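Local coordinates for protein hemolysin (Streptococcus suis, PDB 3HVN) that probably binds cholesterol-containing host membranes and lyses the cells by changing shape, inserting and assembling into an oligomeric pore, at residues 312-324 and 333-345. The protein carries 1 engineered substitution. Numbering follows the deposited sequence.
Sequences DILKNTSFSAYIF and TVVSGNIETLKKI
Phe-319, Ala-321 and Ile-323 on strand 318-324 pair with Gly-337, Val-335 and Thr-333 of the antiparallel strand 333-338, and each pair exchanges two backbone hydrogen bonds. All six N-H and all six C=O groups of these residues are therefore satisfied across the hairpin. The bonds are short and nearly straight; Ile-323 N, for one, points at Thr-333 O over 2.8 Å, with 176° at the hydrogen. Pairing ends where the second strand turns into helix 339-350. There Ile-339 N reaches Thr-317 O only weakly (2.8 Å, 127° at the hydrogen) and also donates to Asn-338 OD1. Asn-338 occupies the N-cap position, but its side chain makes no capping bond, and its carbonyl O accepts Leu-342 N, the first i to i+4 bond of the helix.

The ring of Phe-319 fills the angle between hairpin and helix. Its CG stands between backbone N and carbonyl carbon (chi1 88°), which puts the ring between the Gly-337 backbone and Leu-342 of the helix. Gly-337 N lies over one face; over the other, Leu-342 CB makes a CH-pi contact 3.4 Å from the centroid, and Thr-341 CB and Ile-345 CD1 approach the edge. Leu-314 CD2 meets Ile-339 CD1 at 3.8 Å.

On the sheet face opposite the Phe-319 ring, Ser-320 CB packs against Ser-336 OG, while the hydroxyls of Ser-318 and Ser-320 bond to Glu-283 O and Leu-208 O. Strand 276-284 takes the backbone bonds on the other side of strand 318-324. Thr-333 and Ile-345 touch a bound hexafluoropropanol. This antiparallel beta hairpin running straight into a helix that packs back on one face belongs to the large antiparallel sheet of the cholesterol-dependent cytolysin fold.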
loop_
_atom_site.group_PDB
_atom_site.type_symbol
_atom_site.label_atom_id
_atom_site.label_comp_id
_atom_site.label_asym_id
_atom_site.label_seq_id
_atom_site.Cartn_x
_atom_site.Cartn_y
_atom_site.Cartn_z
ATOM N N ASP A 312 -2.802 -6.991 17.065
ATOM C CA ASP A 312 -2.537 -5.718 17.723
ATOM C C ASP A 312 -2.594 -4.581 16.710
ATOM O O ASP A 312 -2.987 -3.460 17.039
ATOM C CB ASP A 312 -1.176 -5.739 18.421
ATOM C CG ASP A 312 -1.155 -6.654 19.629
ATOM O OD1 ASP A 312 -2.186 -7.305 19.902
ATOM O OD2 ASP A 312 -0.108 -6.721 20.308
ATOM N N ILE A 313 -2.202 -4.878 15.475
ATOM C CA ILE A 313 -2.261 -3.892 14.406
ATOM C C ILE A 313 -3.711 -3.525 14.112
ATOM O O ILE A 313 -4.029 -2.360 13.884
ATOM C CB ILE A 313 -1.569 -4.389 13.114
ATOM C CG1 ILE A 313 -2.514 -5.258 12.282
ATOM C CG2 ILE A 313 -0.295 -5.145 13.449
ATOM C CD1 ILE A 313 -2.763 -6.630 12.864
ATOM N N LEU A 314 -4.589 -4.524 14.134
ATOM C CA LEU A 314 -6.007 -4.308 13.880
ATOM C C LEU A 314 -6.676 -3.651 15.078
ATOM O O LEU A 314 -7.693 -2.975 14.940
ATOM C CB LEU A 314 -6.707 -5.622 13.535
ATOM C CG LEU A 314 -6.419 -6.174 12.139
ATOM C CD1 LEU A 314 -7.226 -7.437 11.881
ATOM C CD2 LEU A 314 -6.721 -5.118 11.090
ATOM N N LYS A 315 -6.104 -3.860 16.259
ATOM C CA LYS A 315 -6.580 -3.169 17.449
ATOM C C LYS A 315 -5.958 -1.779 17.514
ATOM O O LYS A 315 -6.351 -0.946 18.331
ATOM C CB LYS A 315 -6.259 -3.971 18.710
ATOM C CG LYS A 315 -7.004 -5.293 18.796
ATOM C CD LYS A 315 -8.500 -5.092 18.603
ATOM C CE LYS A 315 -9.241 -6.418 18.574
ATOM N NZ LYS A 315 -10.697 -6.234 18.326
ATOM N N ASN A 316 -4.986 -1.538 16.639
ATOM C CA ASN A 316 -4.333 -0.239 16.548
ATOM C C ASN A 316 -4.456 0.369 15.153
ATOM O O ASN A 316 -3.628 1.186 14.749
ATOM C CB ASN A 316 -2.859 -0.351 16.943
ATOM C CG ASN A 316 -2.673 -0.760 18.391
ATOM O OD1 ASN A 316 -3.566 -0.581 19.220
ATOM N ND2 ASN A 316 -1.505 -1.311 18.705
ATOM N N THR A 317 -5.491 -0.034 14.422
ATOM C CA THR A 317 -5.715 0.466 13.067
ATOM C C THR A 317 -6.636 1.681 13.041
ATOM O O THR A 317 -7.867 1.548 13.082
ATOM C CB THR A 317 -6.295 -0.619 12.140
ATOM O OG1 THR A 317 -7.049 -1.556 12.915
ATOM C CG2 THR A 317 -5.184 -1.360 11.418
ATOM N N SER A 318 -6.030 2.863 12.967
ATOM C CA SER A 318 -6.794 4.098 12.844
ATOM C C SER A 318 -6.823 4.528 11.384
ATOM O O SER A 318 -5.778 4.660 10.747
ATOM C CB SER A 318 -6.199 5.197 13.727
ATOM O OG SER A 318 -4.784 5.192 13.674
ATOM N N PHE A 319 -8.023 4.737 10.851
ATOM C CA PHE A 319 -8.171 4.977 9.422
ATOM C C PHE A 319 -8.825 6.316 9.103
ATOM O O PHE A 319 -9.409 6.965 9.972
ATOM C CB PHE A 319 -8.984 3.853 8.778
ATOM C CG PHE A 319 -10.467 4.086 8.809
ATOM C CD1 PHE A 319 -11.136 4.524 7.677
ATOM C CD2 PHE A 319 -11.192 3.876 9.970
ATOM C CE1 PHE A 319 -12.500 4.742 7.701
ATOM C CE2 PHE A 319 -12.558 4.094 10.000
ATOM C CZ PHE A 319 -13.211 4.527 8.864
ATOM N N SER A 320 -8.717 6.716 7.841
ATOM C CA SER A 320 -9.404 7.896 7.333
ATOM C C SER A 320 -9.689 7.690 5.851
ATOM O O SER A 320 -8.768 7.519 5.050
ATOM C CB SER A 320 -8.562 9.154 7.548
ATOM O OG SER A 320 -7.378 9.113 6.773
ATOM N N ALA A 321 -10.967 7.700 5.487
ATOM C CA ALA A 321 -11.369 7.358 4.129
ATOM C C ALA A 321 -12.069 8.494 3.389
ATOM O O ALA A 321 -12.908 9.201 3.952
ATOM C CB ALA A 321 -12.245 6.110 4.135
ATOM N N TYR A 322 -11.706 8.657 2.120
ATOM C CA TYR A 322 -12.374 9.589 1.223
ATOM C C TYR A 322 -13.188 8.781 0.220
ATOM O O TYR A 322 -12.627 8.087 -0.630
ATOM C CB TYR A 322 -11.344 10.453 0.494
ATOM C CG TYR A 322 -11.933 11.400 -0.528
ATOM C CD1 TYR A 322 -12.211 10.975 -1.819
ATOM C CD2 TYR A 322 -12.202 12.723 -0.202
ATOM C CE1 TYR A 322 -12.747 11.837 -2.757
ATOM C CE2 TYR A 322 -12.737 13.593 -1.133
ATOM C CZ TYR A 322 -13.007 13.146 -2.409
ATOM O OH TYR A 322 -13.540 14.009 -3.339
ATOM N N ILE A 323 -14.511 8.864 0.327
ATOM C CA ILE A 323 -15.387 8.044 -0.502
ATOM C C ILE A 323 -16.280 8.888 -1.405
ATOM O O ILE A 323 -16.657 10.007 -1.053
ATOM C CB ILE A 323 -16.267 7.109 0.364
ATOM C CG1 ILE A 323 -17.555 7.811 0.806
ATOM C CG2 ILE A 323 -15.487 6.605 1.570
ATOM C CD1 ILE A 323 -18.738 7.582 -0.119
ATOM N N PHE A 324 -16.612 8.345 -2.572
ATOM C CA PHE A 324 -17.587 8.981 -3.453
ATOM C C PHE A 324 -18.228 7.978 -4.410
ATOM O O PHE A 324 -17.559 7.091 -4.946
ATOM C CB PHE A 324 -16.972 10.161 -4.215
ATOM C CG PHE A 324 -15.863 9.778 -5.153
ATOM C CD1 PHE A 324 -14.550 9.742 -4.717
ATOM C CD2 PHE A 324 -16.133 9.471 -6.477
ATOM C CE1 PHE A 324 -13.527 9.397 -5.581
ATOM C CE2 PHE A 324 -15.115 9.125 -7.345
ATOM C CZ PHE A 324 -13.810 9.090 -6.897
ATOM N N THR A 333 -17.611 12.055 0.600
ATOM C CA THR A 333 -17.676 11.954 2.054
ATOM C C THR A 333 -16.341 11.522 2.655
ATOM O O THR A 333 -15.725 10.557 2.199
ATOM C CB THR A 333 -18.772 10.968 2.501
ATOM O OG1 THR A 333 -20.049 11.431 2.044
ATOM C CG2 THR A 333 -18.796 10.846 4.017
ATOM N N VAL A 334 -15.902 12.246 3.679
ATOM C CA VAL A 334 -14.665 11.925 4.382
ATOM C C VAL A 334 -14.971 11.376 5.770
ATOM O O VAL A 334 -15.687 12.007 6.549
ATOM C CB VAL A 334 -13.761 13.162 4.527
ATOM C CG1 VAL A 334 -12.540 12.830 5.372
ATOM C CG2 VAL A 334 -13.349 13.682 3.157
ATOM N N VAL A 335 -14.431 10.203 6.079
ATOM C CA VAL A 335 -14.682 9.580 7.376
ATOM C C VAL A 335 -13.412 9.059 8.038
ATOM O O VAL A 335 -12.800 8.103 7.564
ATOM C CB VAL A 335 -15.688 8.420 7.265
ATOM C CG1 VAL A 335 -15.906 7.784 8.631
ATOM C CG2 VAL A 335 -17.003 8.907 6.681
ATOM N N SER A 336 -13.023 9.693 9.139
ATOM C CA SER A 336 -11.899 9.223 9.937
ATOM C C SER A 336 -12.425 8.432 11.126
ATOM O O SER A 336 -13.496 8.733 11.652
ATOM C CB SER A 336 -11.055 10.403 10.421
ATOM O OG SER A 336 -10.572 11.169 9.332
ATOM N N GLY A 337 -11.677 7.418 11.549
ATOM C CA GLY A 337 -12.097 6.606 12.676
ATOM C C GLY A 337 -11.262 5.365 12.918
ATOM O O GLY A 337 -10.051 5.352 12.684
ATOM N N ASN A 338 -11.924 4.312 13.385
ATOM C CA ASN A 338 -11.244 3.098 13.816
ATOM C C ASN A 338 -11.481 1.912 12.883
ATOM O O ASN A 338 -12.425 1.904 12.086
ATOM C CB ASN A 338 -11.679 2.737 15.240
ATOM C CG ASN A 338 -10.686 1.834 15.945
ATOM O OD1 ASN A 338 -9.606 1.551 15.427
ATOM N ND2 ASN A 338 -11.049 1.379 17.139
ATOM N N ILE A 339 -10.602 0.917 12.989
ATOM C CA ILE A 339 -10.730 -0.330 12.237
ATOM C C ILE A 339 -12.180 -0.788 12.054
ATOM O O ILE A 339 -12.658 -0.918 10.926
ATOM C CB ILE A 339 -9.933 -1.463 12.907
ATOM C CG1 ILE A 339 -10.261 -2.807 12.254
ATOM C CG2 ILE A 339 -10.207 -1.502 14.406
ATOM C CD1 ILE A 339 -9.837 -2.904 10.803
ATOM N N GLU A 340 -12.875 -1.040 13.161
ATOM C CA GLU A 340 -14.256 -1.515 13.099
ATOM C C GLU A 340 -15.111 -0.575 12.260
ATOM O O GLU A 340 -15.822 -1.007 11.346
ATOM C CB GLU A 340 -14.857 -1.644 14.501
ATOM C CG GLU A 340 -13.979 -2.366 15.508
ATOM C CD GLU A 340 -12.976 -1.444 16.172
ATOM O OE1 GLU A 340 -13.038 -0.221 15.927
ATOM O OE2 GLU A 340 -12.127 -1.941 16.941
ATOM N N THR A 341 -15.040 0.712 12.583
ATOM C CA THR A 341 -15.760 1.733 11.835
ATOM C C THR A 341 -15.469 1.588 10.345
ATOM O O THR A 341 -16.363 1.742 9.508
ATOM C CB THR A 341 -15.370 3.150 12.295
ATOM O OG1 THR A 341 -15.489 3.242 13.720
ATOM C CG2 THR A 341 -16.278 4.183 11.654
ATOM N N LEU A 342 -14.216 1.283 10.020
ATOM C CA LEU A 342 -13.830 1.050 8.633
ATOM C C LEU A 342 -14.523 -0.191 8.065
ATOM O O LEU A 342 -15.116 -0.145 6.981
ATOM C CB LEU A 342 -12.312 0.917 8.500
ATOM C CG LEU A 342 -11.792 0.614 7.091
ATOM C CD1 LEU A 342 -12.358 1.587 6.061
ATOM C CD2 LEU A 342 -10.273 0.626 7.061
ATOM N N LYS A 343 -14.442 -1.296 8.799
ATOM C CA LYS A 343 -15.111 -2.526 8.392
ATOM C C LYS A 343 -16.580 -2.249 8.086
ATOM O O LYS A 343 -17.042 -2.403 6.947
ATOM C CB LYS A 343 -15.009 -3.583 9.493
ATOM C CG LYS A 343 -13.594 -4.001 9.854
ATOM C CD LYS A 343 -13.610 -4.930 11.055
ATOM C CE LYS A 343 -12.226 -5.464 11.355
ATOM N NZ LYS A 343 -12.203 -6.268 12.605
ATOM N N LYS A 344 -17.308 -1.831 9.116
ATOM C CA LYS A 344 -18.730 -1.548 8.983
ATOM C C LYS A 344 -18.995 -0.474 7.932
ATOM O O LYS A 344 -20.068 -0.434 7.340
ATOM C CB LYS A 344 -19.323 -1.133 10.332
ATOM C CG LYS A 344 -19.292 -2.233 11.382
ATOM C CD LYS A 344 -20.043 -1.818 12.635
ATOM C CE LYS A 344 -20.073 -2.945 13.652
ATOM N NZ LYS A 344 -20.860 -2.592 14.864
ATOM N N ILE A 345 -18.015 0.391 7.695
ATOM C CA ILE A 345 -18.188 1.450 6.709
ATOM C C ILE A 345 -18.101 0.895 5.293
ATOM O O ILE A 345 -18.885 1.278 4.424
ATOM C CB ILE A 345 -17.178 2.606 6.903
ATOM C CG1 ILE A 345 -17.854 3.951 6.640
ATOM C CG2 ILE A 345 -15.963 2.434 6.004
ATOM C CD1 ILE A 345 -16.913 5.129 6.737
#